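Local coordinates for protein cryptic loci regulator 2 (Schizosaccharomyces pombe 972h-, PDB 5IKJ) that promotes transcriptional silencing of heterochromatin as part of the SHREC repressor complex, acting upstream of histone deacetylases and helping to position nucleosomes, at residues A[384-398]-A[485-497]. Residues are numbered along the deposited sequence; the frame is centred on the assembly and turned at random.
Sequences RGAEKLWINDLCVIS and VCPFADVLGRWYE
R384 reaches out over strand 491-494: chi1 of -177° swings CG away from the backbone N, and the chain stays extended as far as NE. That reach lays CB and CG against CE1 and CZ of F488 and brings NE to V491 O at 2.8 Å, a weak, bent hydrogen bond. One guanidinium face is covered by L492 O, while NH2 donates to a water that in turn donates to A489 O. Replacing R384 with an alanine would probably leave V491 O without this side-chain donor and open a gap beside the F488 ring.

E387 uses both carboxylate oxygens. OE2 accepts a very short bond, 2.5 Å, from Y496 OH near the plane of the phenol ring, and OE1 takes R494 N at 3.0 Å from above the carboxylate plane. OE1 also lies 3.2 Å from G493 CA, so a CB on that residue would run into it, and the backbone there already calls for glycine.

L389 splits its branches: CD1 meets V491 CG1 tip to tip, and CD2 slides past R494 CG, the side chains running in opposite directions. L394 CD1 touches W495 CE3 at 3.4 Å, the two side chains pointing the same way.

Strand 394-397 pairs antiparallel with 491-494 through V396 N to G493 O and L492 N to V396 O (both 2.8 Å), and a beta bulge shifts the register between V396 and I397. R494 carries its guanidinium on to a salt bridge with E246. The pairing is part of a larger mixed, curled sheet, and both segments fall in the Clr2 family region, assigned to the SH3 clan: strand 411-419 flanks 394-397 on its other edge, 377-384 pairs with 387-390, and helix 214-237 packs against W390.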
loop_
_atom_site.group_PDB
_atom_site.type_symbol
_atom_site.label_atom_id
_atom_site.label_comp_id
_atom_site.label_asym_id
_atom_site.label_seq_id
_atom_site.Cartn_x
_atom_site.Cartn_y
_atom_site.Cartn_z
ATOM N N ARG A 384 10.333 -12.578 3.306
ATOM C CA ARG A 384 10.896 -13.749 3.969
ATOM C C ARG A 384 11.138 -14.794 2.890
ATOM O O ARG A 384 10.219 -15.520 2.499
ATOM C CB ARG A 384 9.975 -14.284 5.062
ATOM C CG ARG A 384 10.589 -15.455 5.814
ATOM C CD ARG A 384 9.606 -16.175 6.708
ATOM N NE ARG A 384 10.270 -17.259 7.427
ATOM C CZ ARG A 384 10.587 -18.433 6.889
ATOM N NH1 ARG A 384 10.303 -18.690 5.618
ATOM N NH2 ARG A 384 11.197 -19.354 7.622
ATOM N N GLY A 385 12.378 -14.871 2.414
ATOM C CA GLY A 385 12.715 -15.798 1.355
ATOM C C GLY A 385 11.847 -15.610 0.128
ATOM O O GLY A 385 11.940 -14.586 -0.557
ATOM N N ALA A 386 10.985 -16.588 -0.149
ATOM C CA ALA A 386 10.153 -16.558 -1.345
ATOM C C ALA A 386 8.914 -15.687 -1.192
ATOM O O ALA A 386 8.339 -15.273 -2.206
ATOM C CB ALA A 386 9.715 -17.977 -1.713
ATOM N N GLU A 387 8.494 -15.394 0.035
ATOM C CA GLU A 387 7.193 -14.796 0.293
ATOM C C GLU A 387 7.327 -13.361 0.790
ATOM O O GLU A 387 8.344 -12.973 1.370
ATOM C CB GLU A 387 6.418 -15.628 1.317
ATOM C CG GLU A 387 6.073 -17.022 0.821
ATOM C CD GLU A 387 5.598 -17.944 1.926
ATOM O OE1 GLU A 387 6.048 -17.776 3.078
ATOM O OE2 GLU A 387 4.773 -18.838 1.641
ATOM N N LYS A 388 6.277 -12.582 0.547
ATOM C CA LYS A 388 6.167 -11.212 1.025
ATOM C C LYS A 388 5.219 -11.174 2.216
ATOM O O LYS A 388 4.164 -11.816 2.198
ATOM C CB LYS A 388 5.647 -10.299 -0.086
ATOM C CG LYS A 388 6.111 -8.853 -0.014
ATOM C CD LYS A 388 5.624 -8.078 -1.231
ATOM C CE LYS A 388 6.213 -6.677 -1.291
ATOM N NZ LYS A 388 6.023 -6.064 -2.634
ATOM N N LEU A 389 5.594 -10.421 3.248
ATOM C CA LEU A 389 4.791 -10.317 4.458
ATOM C C LEU A 389 4.550 -8.856 4.798
ATOM O O LEU A 389 5.394 -7.992 4.550
ATOM C CB LEU A 389 5.458 -11.025 5.643
ATOM C CG LEU A 389 5.338 -12.549 5.642
ATOM C CD1 LEU A 389 6.258 -13.154 6.687
ATOM C CD2 LEU A 389 3.895 -12.979 5.888
ATOM N N TRP A 390 3.380 -8.594 5.376
ATOM C CA TRP A 390 2.932 -7.239 5.653
ATOM C C TRP A 390 2.405 -7.124 7.076
ATOM O O TRP A 390 2.122 -8.119 7.750
ATOM C CB TRP A 390 1.805 -6.807 4.708
ATOM C CG TRP A 390 2.144 -6.714 3.242
ATOM C CD1 TRP A 390 1.995 -7.696 2.298
ATOM C CD2 TRP A 390 2.645 -5.565 2.544
ATOM N NE1 TRP A 390 2.383 -7.231 1.066
ATOM C CE2 TRP A 390 2.787 -5.928 1.188
ATOM C CE3 TRP A 390 2.992 -4.268 2.933
ATOM C CZ2 TRP A 390 3.265 -5.040 0.223
ATOM C CZ3 TRP A 390 3.468 -3.390 1.973
ATOM C CH2 TRP A 390 3.599 -3.780 0.635
ATOM N N ILE A 391 2.265 -5.875 7.519
ATOM C CA ILE A 391 1.376 -5.575 8.631
ATOM C C ILE A 391 -0.063 -5.783 8.167
ATOM O O ILE A 391 -0.401 -5.550 6.998
ATOM C CB ILE A 391 1.595 -4.141 9.148
ATOM C CG1 ILE A 391 1.333 -3.118 8.036
ATOM C CG2 ILE A 391 3.010 -3.990 9.700
ATOM C CD1 ILE A 391 1.384 -1.669 8.491
ATOM N N ASN A 392 -0.917 -6.235 9.083
ATOM C CA ASN A 392 -2.316 -6.570 8.809
ATOM C C ASN A 392 -2.421 -7.902 8.078
ATOM O O ASN A 392 -3.520 -8.277 7.636
ATOM C CB ASN A 392 -3.017 -5.482 7.987
ATOM C CG ASN A 392 -4.525 -5.520 8.128
ATOM O OD1 ASN A 392 -5.054 -5.678 9.228
ATOM N ND2 ASN A 392 -5.229 -5.376 7.009
ATOM N N ASP A 393 -1.318 -8.630 7.941
ATOM C CA ASP A 393 -1.266 -9.884 7.208
ATOM C C ASP A 393 -1.434 -11.061 8.168
ATOM O O ASP A 393 -1.476 -10.899 9.390
ATOM C CB ASP A 393 0.062 -9.979 6.448
ATOM C CG ASP A 393 0.087 -11.103 5.434
ATOM O OD1 ASP A 393 -0.993 -11.626 5.082
ATOM O OD2 ASP A 393 1.194 -11.462 4.986
ATOM N N LEU A 394 -1.543 -12.260 7.596
ATOM C CA LEU A 394 -1.655 -13.497 8.358
ATOM C C LEU A 394 -0.438 -14.363 8.071
ATOM O O LEU A 394 -0.120 -14.622 6.906
ATOM C CB LEU A 394 -2.940 -14.249 7.997
ATOM C CG LEU A 394 -4.216 -13.403 7.986
ATOM C CD1 LEU A 394 -5.390 -14.205 7.446
ATOM C CD2 LEU A 394 -4.524 -12.872 9.380
ATOM N N CYS A 395 0.239 -14.810 9.130
ATOM C CA CYS A 395 1.463 -15.585 8.983
ATOM C C CYS A 395 1.461 -16.757 9.954
ATOM O O CYS A 395 0.838 -16.710 11.017
ATOM C CB CYS A 395 2.707 -14.718 9.227
ATOM S SG CYS A 395 2.959 -14.248 10.959
ATOM N N VAL A 396 2.174 -17.812 9.569
ATOM C CA VAL A 396 2.367 -18.990 10.406
ATOM C C VAL A 396 3.595 -18.768 11.277
ATOM O O VAL A 396 4.599 -18.206 10.825
ATOM C CB VAL A 396 2.518 -20.255 9.537
ATOM C CG1 VAL A 396 2.755 -21.487 10.402
ATOM C CG2 VAL A 396 1.290 -20.450 8.656
ATOM N N ILE A 397 3.521 -19.213 12.532
ATOM C CA ILE A 397 4.627 -19.082 13.471
ATOM C C ILE A 397 4.860 -20.425 14.149
ATOM O O ILE A 397 3.969 -21.272 14.232
ATOM C CB ILE A 397 4.380 -17.986 14.532
ATOM C CG1 ILE A 397 3.196 -18.359 15.434
ATOM C CG2 ILE A 397 4.151 -16.640 13.854
ATOM C CD1 ILE A 397 2.963 -17.396 16.578
ATOM N N SER A 398 6.085 -20.606 14.640
ATOM C CA SER A 398 6.407 -21.789 15.426
ATOM C C SER A 398 5.548 -21.833 16.682
ATOM O O SER A 398 5.430 -20.838 17.402
ATOM C CB SER A 398 7.887 -21.785 15.807
ATOM O OG SER A 398 8.713 -21.733 14.658
ATOM N N VAL A 485 4.308 -11.090 20.936
ATOM C CA VAL A 485 5.460 -10.643 20.163
ATOM C C VAL A 485 6.420 -11.813 20.031
ATOM O O VAL A 485 6.858 -12.380 21.040
ATOM C CB VAL A 485 6.165 -9.445 20.820
ATOM C CG1 VAL A 485 7.317 -8.955 19.948
ATOM C CG2 VAL A 485 5.176 -8.318 21.081
ATOM N N CYS A 486 6.750 -12.174 18.795
ATOM C CA CYS A 486 7.765 -13.175 18.526
ATOM C C CYS A 486 8.792 -12.598 17.565
ATOM O O CYS A 486 8.475 -11.700 16.778
ATOM C CB CYS A 486 7.159 -14.448 17.920
ATOM S SG CYS A 486 6.523 -14.238 16.242
ATOM N N PRO A 487 10.028 -13.084 17.608
ATOM C CA PRO A 487 11.030 -12.606 16.654
ATOM C C PRO A 487 10.764 -13.152 15.261
ATOM O O PRO A 487 10.080 -14.161 15.072
ATOM C CB PRO A 487 12.348 -13.142 17.221
ATOM C CG PRO A 487 11.954 -14.371 17.962
ATOM C CD PRO A 487 10.582 -14.095 18.527
ATOM N N PHE A 488 11.319 -12.451 14.271
ATOM C CA PHE A 488 11.265 -12.929 12.895
ATOM C C PHE A 488 11.738 -14.374 12.792
ATOM O O PHE A 488 11.303 -15.111 11.900
ATOM C CB PHE A 488 12.115 -12.010 12.013
ATOM C CG PHE A 488 11.980 -12.262 10.536
ATOM C CD1 PHE A 488 10.755 -12.571 9.969
ATOM C CD2 PHE A 488 13.086 -12.149 9.710
ATOM C CE1 PHE A 488 10.644 -12.786 8.606
ATOM C CE2 PHE A 488 12.981 -12.360 8.351
ATOM C CZ PHE A 488 11.759 -12.679 7.796
ATOM N N ALA A 489 12.616 -14.799 13.705
ATOM C CA ALA A 489 13.125 -16.167 13.688
ATOM C C ALA A 489 12.014 -17.200 13.834
ATOM O O ALA A 489 12.165 -18.335 13.371
ATOM C CB ALA A 489 14.153 -16.350 14.806
ATOM N N ASP A 490 10.903 -16.839 14.475
ATOM C CA ASP A 490 9.813 -17.775 14.722
ATOM C C ASP A 490 8.670 -17.633 13.727
ATOM O O ASP A 490 7.652 -18.318 13.873
ATOM C CB ASP A 490 9.283 -17.600 16.152
ATOM C CG ASP A 490 10.243 -18.136 17.198
ATOM O OD1 ASP A 490 10.950 -19.124 16.908
ATOM O OD2 ASP A 490 10.292 -17.572 18.310
ATOM N N VAL A 491 8.805 -16.764 12.731
ATOM C CA VAL A 491 7.848 -16.685 11.634
ATOM C C VAL A 491 8.262 -17.692 10.571
ATOM O O VAL A 491 9.407 -17.678 10.101
ATOM C CB VAL A 491 7.786 -15.263 11.054
ATOM C CG1 VAL A 491 6.790 -15.197 9.904
ATOM C CG2 VAL A 491 7.411 -14.263 12.138
ATOM N N LEU A 492 7.334 -18.568 10.194
ATOM C CA LEU A 492 7.629 -19.651 9.264
ATOM C C LEU A 492 7.238 -19.332 7.830
ATOM O O LEU A 492 7.862 -19.856 6.900
ATOM C CB LEU A 492 6.914 -20.932 9.708
ATOM C CG LEU A 492 7.211 -21.378 11.143
ATOM C CD1 LEU A 492 6.391 -22.606 11.512
ATOM C CD2 LEU A 492 8.697 -21.656 11.333
ATOM N N GLY A 493 6.233 -18.495 7.626
ATOM C CA GLY A 493 5.829 -18.125 6.287
ATOM C C GLY A 493 4.425 -17.553 6.294
ATOM O O GLY A 493 3.840 -17.298 7.345
ATOM N N ARG A 494 3.907 -17.352 5.088
ATOM C CA ARG A 494 2.551 -16.852 4.932
ATOM C C ARG A 494 1.528 -17.914 5.312
ATOM O O ARG A 494 1.755 -19.116 5.155
ATOM C CB ARG A 494 2.294 -16.420 3.492
ATOM C CG ARG A 494 3.027 -15.168 3.044
ATOM C CD ARG A 494 2.680 -14.837 1.597
ATOM N NE ARG A 494 1.235 -14.801 1.385
ATOM C CZ ARG A 494 0.651 -14.581 0.213
ATOM N NH1 ARG A 494 1.381 -14.370 -0.873
ATOM N NH2 ARG A 494 -0.671 -14.572 0.130
ATOM N N TRP A 495 0.390 -17.451 5.817
ATOM C CA TRP A 495 -0.815 -18.263 5.891
ATOM C C TRP A 495 -1.616 -18.048 4.614
ATOM O O TRP A 495 -1.825 -16.907 4.191
ATOM C CB TRP A 495 -1.649 -17.886 7.116
ATOM C CG TRP A 495 -2.980 -18.578 7.205
ATOM C CD1 TRP A 495 -3.260 -19.740 7.864
ATOM C CD2 TRP A 495 -4.216 -18.141 6.622
ATOM N NE1 TRP A 495 -4.591 -20.054 7.727
ATOM C CE2 TRP A 495 -5.200 -19.090 6.968
ATOM C CE3 TRP A 495 -4.584 -17.044 5.839
ATOM C CZ2 TRP A 495 -6.527 -18.972 6.560
ATOM C CZ3 TRP A 495 -5.903 -16.929 5.434
ATOM C CH2 TRP A 495 -6.858 -17.887 5.795
ATOM N N TYR A 496 -2.048 -19.142 3.997
ATOM C CA TYR A 496 -2.818 -19.081 2.766
ATOM C C TYR A 496 -4.247 -19.543 3.017
ATOM O O TYR A 496 -4.502 -20.408 3.860
ATOM C CB TYR A 496 -2.180 -19.941 1.668
ATOM C CG TYR A 496 -0.807 -19.479 1.236
ATOM C CD1 TYR A 496 -0.655 -18.416 0.357
ATOM C CD2 TYR A 496 0.336 -20.114 1.699
ATOM C CE1 TYR A 496 0.598 -17.995 -0.044
ATOM C CE2 TYR A 496 1.591 -19.701 1.304
ATOM C CZ TYR A 496 1.716 -18.641 0.433
ATOM O OH TYR A 496 2.965 -18.222 0.035
ATOM N N GLU A 497 -5.176 -18.954 2.270
ATOM C CA GLU A 497 -6.573 -19.327 2.388
ATOM C C GLU A 497 -6.712 -20.832 2.143
ATOM O O GLU A 497 -5.913 -21.423 1.410
ATOM C CB GLU A 497 -7.429 -18.532 1.398
ATOM C CG GLU A 497 -7.525 -17.034 1.704
ATOM C CD GLU A 497 -6.241 -16.284 1.403
ATOM O OE1 GLU A 497 -5.328 -16.882 0.795
ATOM O OE2 GLU A 497 -6.144 -15.096 1.774
HETATM O O HOH W 1 12.602 -18.740 10.149
HETATM O O HOH W 2 -0.695 -14.205 3.696
#